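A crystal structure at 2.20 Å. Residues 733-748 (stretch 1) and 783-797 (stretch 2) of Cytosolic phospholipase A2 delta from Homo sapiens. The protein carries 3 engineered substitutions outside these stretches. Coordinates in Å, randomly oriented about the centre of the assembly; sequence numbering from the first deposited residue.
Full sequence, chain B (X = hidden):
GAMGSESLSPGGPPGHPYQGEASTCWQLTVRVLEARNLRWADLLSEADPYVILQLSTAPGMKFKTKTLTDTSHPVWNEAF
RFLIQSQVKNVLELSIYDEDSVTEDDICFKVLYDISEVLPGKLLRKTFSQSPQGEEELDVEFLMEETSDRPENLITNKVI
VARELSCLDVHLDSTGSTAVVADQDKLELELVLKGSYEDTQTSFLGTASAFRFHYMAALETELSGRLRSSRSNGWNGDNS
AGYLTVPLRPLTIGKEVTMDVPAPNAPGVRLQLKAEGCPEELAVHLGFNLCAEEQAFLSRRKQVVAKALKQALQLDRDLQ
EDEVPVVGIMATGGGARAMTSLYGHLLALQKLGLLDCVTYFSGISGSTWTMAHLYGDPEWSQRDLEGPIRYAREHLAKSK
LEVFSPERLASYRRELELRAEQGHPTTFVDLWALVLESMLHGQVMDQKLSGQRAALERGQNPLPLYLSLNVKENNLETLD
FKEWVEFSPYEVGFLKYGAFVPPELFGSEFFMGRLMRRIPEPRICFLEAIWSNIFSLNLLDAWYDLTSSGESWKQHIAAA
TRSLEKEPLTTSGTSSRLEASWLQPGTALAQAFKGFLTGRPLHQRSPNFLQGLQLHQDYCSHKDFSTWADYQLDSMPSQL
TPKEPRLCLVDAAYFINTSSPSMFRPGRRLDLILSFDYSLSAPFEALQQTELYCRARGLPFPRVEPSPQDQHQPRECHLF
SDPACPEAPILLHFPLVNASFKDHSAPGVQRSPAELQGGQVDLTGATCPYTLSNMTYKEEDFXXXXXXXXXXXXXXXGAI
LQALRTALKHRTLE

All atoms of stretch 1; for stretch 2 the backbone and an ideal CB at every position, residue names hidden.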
# COMPACT_ATOMS: atom_id res chain seq x y z
N HIS B 733 23.90 2.61 -13.86
CA HIS B 733 22.75 1.99 -14.49
C HIS B 733 23.17 0.85 -15.41
O HIS B 733 24.02 1.03 -16.29
CB HIS B 733 22.00 3.05 -15.28
CG HIS B 733 20.71 2.56 -15.87
ND1 HIS B 733 19.61 2.26 -15.10
CD2 HIS B 733 20.35 2.34 -17.15
CE1 HIS B 733 18.62 1.87 -15.88
NE2 HIS B 733 19.04 1.91 -17.13
N PHE B 734 22.54 -0.31 -15.22
CA PHE B 734 22.87 -1.52 -15.96
C PHE B 734 21.67 -1.97 -16.79
O PHE B 734 20.81 -2.71 -16.30
CB PHE B 734 23.26 -2.64 -15.00
CG PHE B 734 24.45 -2.32 -14.15
CD1 PHE B 734 25.72 -2.80 -14.48
CD2 PHE B 734 24.31 -1.51 -13.02
CE1 PHE B 734 26.82 -2.49 -13.69
CE2 PHE B 734 25.41 -1.20 -12.24
CZ PHE B 734 26.66 -1.68 -12.58
N PRO B 735 21.61 -1.54 -18.06
CA PRO B 735 20.50 -1.98 -18.90
C PRO B 735 20.64 -3.43 -19.31
O PRO B 735 21.75 -3.99 -19.30
CB PRO B 735 20.60 -1.06 -20.11
CG PRO B 735 22.02 -0.66 -20.19
CD PRO B 735 22.53 -0.63 -18.77
N LEU B 736 19.52 -4.05 -19.66
CA LEU B 736 19.56 -5.43 -20.13
C LEU B 736 19.95 -5.44 -21.60
O LEU B 736 19.12 -5.22 -22.48
CB LEU B 736 18.21 -6.11 -19.91
CG LEU B 736 18.14 -7.60 -20.27
CD1 LEU B 736 19.20 -8.42 -19.54
CD2 LEU B 736 16.76 -8.12 -19.95
N VAL B 737 21.23 -5.67 -21.85
CA VAL B 737 21.78 -5.60 -23.20
C VAL B 737 22.87 -6.65 -23.38
O VAL B 737 23.64 -6.91 -22.47
CB VAL B 737 22.31 -4.18 -23.51
CG1 VAL B 737 23.54 -3.85 -22.65
CG2 VAL B 737 22.62 -4.03 -24.99
N ASN B 738 22.91 -7.26 -24.56
CA ASN B 738 23.98 -8.17 -24.93
C ASN B 738 24.95 -7.42 -25.82
O ASN B 738 24.77 -7.34 -27.03
CB ASN B 738 23.41 -9.39 -25.68
CG ASN B 738 24.45 -10.47 -25.94
OD1 ASN B 738 25.54 -10.45 -25.37
ND2 ASN B 738 24.11 -11.42 -26.80
N ALA B 739 25.97 -6.82 -25.21
CA ALA B 739 26.98 -6.07 -25.96
C ALA B 739 28.27 -6.89 -26.06
O ALA B 739 28.34 -7.81 -26.87
CB ALA B 739 27.22 -4.71 -25.31
N SER B 740 29.26 -6.59 -25.22
CA SER B 740 30.57 -7.24 -25.33
C SER B 740 30.49 -8.73 -25.02
O SER B 740 31.35 -9.50 -25.45
CB SER B 740 31.60 -6.53 -24.43
OG SER B 740 31.59 -7.05 -23.11
N PHE B 741 29.44 -9.15 -24.30
CA PHE B 741 29.22 -10.56 -23.96
C PHE B 741 29.06 -11.46 -25.18
O PHE B 741 29.28 -12.67 -25.08
CB PHE B 741 27.97 -10.70 -23.07
CG PHE B 741 27.73 -12.10 -22.55
CD1 PHE B 741 28.54 -12.64 -21.57
CD2 PHE B 741 26.67 -12.87 -23.02
CE1 PHE B 741 28.31 -13.91 -21.07
CE2 PHE B 741 26.43 -14.14 -22.52
CZ PHE B 741 27.26 -14.67 -21.55
N LYS B 742 28.66 -10.91 -26.32
CA LYS B 742 28.56 -11.71 -27.54
C LYS B 742 29.91 -12.38 -27.84
O LYS B 742 29.98 -13.55 -28.19
CB LYS B 742 28.12 -10.86 -28.74
CG LYS B 742 26.99 -11.45 -29.58
CD LYS B 742 26.28 -10.39 -30.42
CE LYS B 742 25.90 -9.16 -29.60
NZ LYS B 742 24.64 -8.51 -30.05
N ASP B 743 30.99 -11.61 -27.64
CA ASP B 743 32.35 -12.04 -27.99
C ASP B 743 33.08 -12.71 -26.83
O ASP B 743 33.85 -13.65 -27.05
CB ASP B 743 33.19 -10.85 -28.46
CG ASP B 743 32.52 -10.05 -29.56
OD1 ASP B 743 31.94 -10.66 -30.48
OD2 ASP B 743 32.58 -8.80 -29.49
N HIS B 744 32.84 -12.23 -25.61
CA HIS B 744 33.66 -12.58 -24.45
C HIS B 744 32.93 -13.49 -23.47
O HIS B 744 31.80 -13.22 -23.10
CB HIS B 744 34.12 -11.31 -23.73
CG HIS B 744 34.76 -10.31 -24.63
ND1 HIS B 744 34.05 -9.62 -25.58
CD2 HIS B 744 36.05 -9.90 -24.75
CE1 HIS B 744 34.86 -8.81 -26.24
NE2 HIS B 744 36.08 -8.97 -25.76
N SER B 745 33.61 -14.55 -23.04
CA SER B 745 33.07 -15.47 -22.03
C SER B 745 33.33 -14.97 -20.62
O SER B 745 32.74 -15.46 -19.66
CB SER B 745 33.72 -16.84 -22.18
OG SER B 745 35.09 -16.79 -21.83
N ALA B 746 34.26 -14.02 -20.49
CA ALA B 746 34.60 -13.42 -19.21
C ALA B 746 35.24 -12.07 -19.48
O ALA B 746 35.68 -11.80 -20.60
CB ALA B 746 35.54 -14.32 -18.43
N PRO B 747 35.27 -11.19 -18.47
CA PRO B 747 35.84 -9.85 -18.63
C PRO B 747 37.24 -9.90 -19.27
O PRO B 747 38.18 -10.45 -18.69
CB PRO B 747 35.91 -9.32 -17.20
CG PRO B 747 34.87 -10.08 -16.44
CD PRO B 747 34.58 -11.35 -17.17
N GLY B 748 37.36 -9.34 -20.47
CA GLY B 748 38.62 -9.30 -21.20
C GLY B 748 39.07 -10.64 -21.77
O GLY B 748 40.23 -10.80 -22.11
N UNK B 783 20.48 -20.08 -18.45
CA UNK B 783 21.92 -19.89 -18.25
C UNK B 783 22.47 -18.70 -19.03
O UNK B 783 23.25 -17.92 -18.48
CB UNK B 783 22.67 -21.16 -18.66
N UNK B 784 22.06 -18.55 -20.28
CA UNK B 784 22.48 -17.41 -21.10
C UNK B 784 22.14 -16.07 -20.46
O UNK B 784 22.99 -15.18 -20.38
CB UNK B 784 21.83 -17.49 -22.48
N UNK B 785 20.89 -15.92 -20.02
CA UNK B 785 20.44 -14.66 -19.41
C UNK B 785 21.18 -14.42 -18.10
O UNK B 785 21.63 -13.30 -17.83
CB UNK B 785 18.93 -14.68 -19.17
N UNK B 786 21.29 -15.46 -17.29
CA UNK B 786 21.99 -15.38 -16.02
C UNK B 786 23.46 -15.00 -16.22
O UNK B 786 23.95 -14.06 -15.58
CB UNK B 786 21.88 -16.71 -15.28
N UNK B 787 24.15 -15.72 -17.09
CA UNK B 787 25.58 -15.49 -17.32
C UNK B 787 25.84 -14.13 -17.96
O UNK B 787 26.82 -13.46 -17.64
CB UNK B 787 26.16 -16.60 -18.21
N UNK B 788 24.95 -13.71 -18.86
CA UNK B 788 25.02 -12.37 -19.42
C UNK B 788 24.97 -11.32 -18.31
O UNK B 788 25.77 -10.39 -18.30
CB UNK B 788 23.88 -12.15 -20.42
N UNK B 789 24.01 -11.47 -17.41
CA UNK B 789 23.81 -10.52 -16.32
C UNK B 789 25.03 -10.48 -15.42
O UNK B 789 25.53 -9.41 -15.07
CB UNK B 789 22.56 -10.88 -15.51
N UNK B 790 25.50 -11.66 -15.04
CA UNK B 790 26.72 -11.82 -14.26
C UNK B 790 27.90 -11.11 -14.93
O UNK B 790 28.61 -10.32 -14.31
CB UNK B 790 27.03 -13.31 -14.07
N UNK B 791 28.09 -11.40 -16.21
CA UNK B 791 29.17 -10.81 -16.99
C UNK B 791 29.10 -9.28 -17.02
O UNK B 791 30.10 -8.61 -16.76
CB UNK B 791 29.14 -11.36 -18.42
N UNK B 792 27.92 -8.75 -17.34
CA UNK B 792 27.73 -7.29 -17.46
C UNK B 792 28.12 -6.52 -16.21
O UNK B 792 28.58 -5.39 -16.29
CB UNK B 792 26.27 -6.98 -17.79
N UNK B 793 27.92 -7.13 -15.04
CA UNK B 793 28.32 -6.49 -13.80
C UNK B 793 29.83 -6.69 -13.56
O UNK B 793 30.52 -5.74 -13.20
CB UNK B 793 27.51 -7.05 -12.63
N UNK B 794 30.33 -7.90 -13.77
CA UNK B 794 31.76 -8.17 -13.59
C UNK B 794 32.64 -7.28 -14.47
O UNK B 794 33.59 -6.67 -13.99
CB UNK B 794 32.05 -9.64 -13.89
N UNK B 795 32.29 -7.18 -15.75
CA UNK B 795 33.01 -6.30 -16.66
C UNK B 795 32.93 -4.81 -16.28
O UNK B 795 33.68 -4.01 -16.81
CB UNK B 795 32.47 -6.49 -18.08
N UNK B 796 32.01 -4.45 -15.40
CA UNK B 796 31.87 -3.06 -14.94
C UNK B 796 32.52 -2.84 -13.58
O UNK B 796 32.33 -1.79 -12.97
CB UNK B 796 30.39 -2.67 -14.87
N UNK B 797 33.30 -3.82 -13.12
CA UNK B 797 33.92 -3.75 -11.80
C UNK B 797 34.62 -2.42 -11.58
O UNK B 797 34.45 -1.80 -10.53
CB UNK B 797 34.92 -4.90 -11.62

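Most of stretch 2 is a helix that packs against stretch 1, largely a loop, so the positions that meet it tend to recur every three or four residues. Positions 783 and 786 have nothing of stretch 1 near their ideal CB atoms, and the visible atoms leave the choice wide. They are Glu 783 and Leu 786.

At 784 the CA-to-CB bond points sideways, with no partner close by; a long polar chain is one possibility. Arg 784 leads its end away from stretch 1. The bond at 785 points away, yet Leu 736 offers methyls that a branched aliphatic chain could reach by bending back. Leu 785 does so, its CD1 lying 3.8 Å from CD1 of Leu 736.

Position 787 has its ideal CB 4.0 Å from Phe 741 CZ, beyond which the way is open; a chain with an apolar stem and any tip would serve. Arg 787 lays its CB near the ring and sends its end away, where NH2 forms a salt bridge with OE1 of Glu 783 at 2.9 Å, by charge alone.

At 788 the backbone itself sits over the Phe 741 ring: CA lies 3.8 Å from the ring centroid, almost on its normal, a CH-pi contact. The mainly apolar surroundings, Phe 741 and Leu 736, favour Leu, Ile or Met, though Val 737 O and Asn 738 OD1 also border the site. Leu 788 brings CD1 to 3.5 Å from Phe 741 CB and CD2 to 4.4 Å from Leu 736 CD1, bridging the two side chains.

Positions 789 and 790 point away and sideways, and stretch 1 dictates little. Ser 789 turns its OG back to the O of Leu 785 (2.8 Å); Asp 790 makes no contact with stretch 1.

The bond at 791 points toward stretch 1, and the ideal CB is a tight 3.5 Å from Phe 741 CD1. Ahead lie Pro 747 and, farther out, the hydroxyl of Ser 740, so a long flat chain is suitable, best with a polar tip. Tyr 791 places its ring face against Phe 741 CD1, the two planes oblique at 55°, while its OH makes a very short hydrogen bond, 2.5 Å, with Ser 740 OG.

Position 792 also points toward the loop, where the O of Val 737 can accept a hydrogen bond and the more distant N atoms of Ala 739 and Phe 741 can be reached through water. A side-chain amide suits it, Asn or perhaps the longer Gln, since one end can donate and the other accept. Asn 792 does both: ND2 donates to Val 737 O at 3.0 Å, and OD1 accepts from a water that in turn accepts from both amides.

Near 793 lies the Phe 734 ring, suited to a small aliphatic chain; Val 793 sets CG2 4.1 Å from Phe 734 CD1. The ideal CB at 794 is 3.8 Å from Pro 747 CG, so any chain with an apolar stem fits; Gln 794 uses its CB there. At 795 the bond points sideways, with the ideal CB 4.5 Å from Pro 747 CB and room for a small or medium chain, polar or not. Thr 795 fills it, its OG1 4.5 Å from Pro 747 CB. At 796 the Phe 734 ring edge favours something compact, and Ser 796 places CB 3.8 Å from CE1 of Phe 734 while its OG bonds to Asn 792 O at 2.6 Å. Position 797, unconstrained, is Gln 797.

Stretch 2 (783-797) ERLLRLSDYNVQTSQ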
# COMPACT_ATOMS: atom_id res chain seq x y z
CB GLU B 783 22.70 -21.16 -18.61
CG GLU B 783 22.59 -22.26 -17.56
CD GLU B 783 23.27 -21.91 -16.25
OE1 GLU B 783 24.44 -21.46 -16.27
OE2 GLU B 783 22.65 -22.07 -15.18
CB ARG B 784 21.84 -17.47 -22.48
CG ARG B 784 22.52 -18.44 -23.44
CD ARG B 784 21.82 -18.42 -24.79
NE ARG B 784 21.50 -19.74 -25.33
CZ ARG B 784 21.88 -20.22 -26.51
NH1 ARG B 784 22.66 -19.53 -27.34
NH2 ARG B 784 21.47 -21.44 -26.86
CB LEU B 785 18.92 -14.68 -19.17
CG LEU B 785 18.28 -13.43 -18.55
CD1 LEU B 785 18.68 -12.16 -19.27
CD2 LEU B 785 16.76 -13.56 -18.54
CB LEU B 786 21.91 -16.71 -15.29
CG LEU B 786 22.60 -16.74 -13.92
CD1 LEU B 786 21.66 -16.26 -12.84
CD2 LEU B 786 23.12 -18.13 -13.61
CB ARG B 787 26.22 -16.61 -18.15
CG ARG B 787 26.30 -17.96 -17.45
CD ARG B 787 27.42 -18.83 -17.99
NE ARG B 787 27.42 -20.16 -17.39
CZ ARG B 787 26.88 -21.26 -17.92
NH1 ARG B 787 26.25 -21.23 -19.10
NH2 ARG B 787 26.95 -22.40 -17.25
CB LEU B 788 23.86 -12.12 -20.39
CG LEU B 788 23.64 -10.67 -20.83
CD1 LEU B 788 24.87 -10.14 -21.56
CD2 LEU B 788 22.42 -10.55 -21.72
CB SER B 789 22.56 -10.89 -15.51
OG SER B 789 21.42 -10.98 -16.33
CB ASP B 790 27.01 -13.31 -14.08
CG ASP B 790 28.28 -13.59 -13.30
OD1 ASP B 790 28.74 -12.70 -12.55
OD2 ASP B 790 28.80 -14.71 -13.42
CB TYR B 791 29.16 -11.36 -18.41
CG TYR B 791 30.13 -10.68 -19.33
CD1 TYR B 791 31.43 -11.16 -19.49
CD2 TYR B 791 29.76 -9.55 -20.04
CE1 TYR B 791 32.33 -10.53 -20.34
CE2 TYR B 791 30.64 -8.92 -20.88
CZ TYR B 791 31.93 -9.41 -21.03
OH TYR B 791 32.81 -8.78 -21.87
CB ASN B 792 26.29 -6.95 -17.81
CG ASN B 792 25.95 -7.28 -19.25
OD1 ASN B 792 26.79 -7.79 -20.00
ND2 ASN B 792 24.72 -6.98 -19.65
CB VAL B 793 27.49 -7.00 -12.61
CG1 VAL B 793 28.12 -6.61 -11.28
CG2 VAL B 793 26.07 -6.44 -12.70
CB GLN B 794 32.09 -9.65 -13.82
CG GLN B 794 31.87 -10.50 -12.58
CD GLN B 794 32.11 -11.97 -12.82
OE1 GLN B 794 32.35 -12.40 -13.95
NE2 GLN B 794 32.04 -12.76 -11.76
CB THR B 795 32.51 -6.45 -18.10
OG1 THR B 795 33.53 -6.00 -19.01
CG2 THR B 795 31.26 -5.63 -18.30
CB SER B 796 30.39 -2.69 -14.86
OG SER B 796 29.71 -3.03 -16.05
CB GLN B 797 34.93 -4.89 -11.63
CG GLN B 797 35.61 -4.91 -10.28
CD GLN B 797 36.62 -6.04 -10.13
OE1 GLN B 797 37.07 -6.62 -11.12
NE2 GLN B 797 36.96 -6.37 -8.90
O HOH W 1 24.11 -4.25 -17.85
O HOH W 2 27.39 -7.42 -22.81
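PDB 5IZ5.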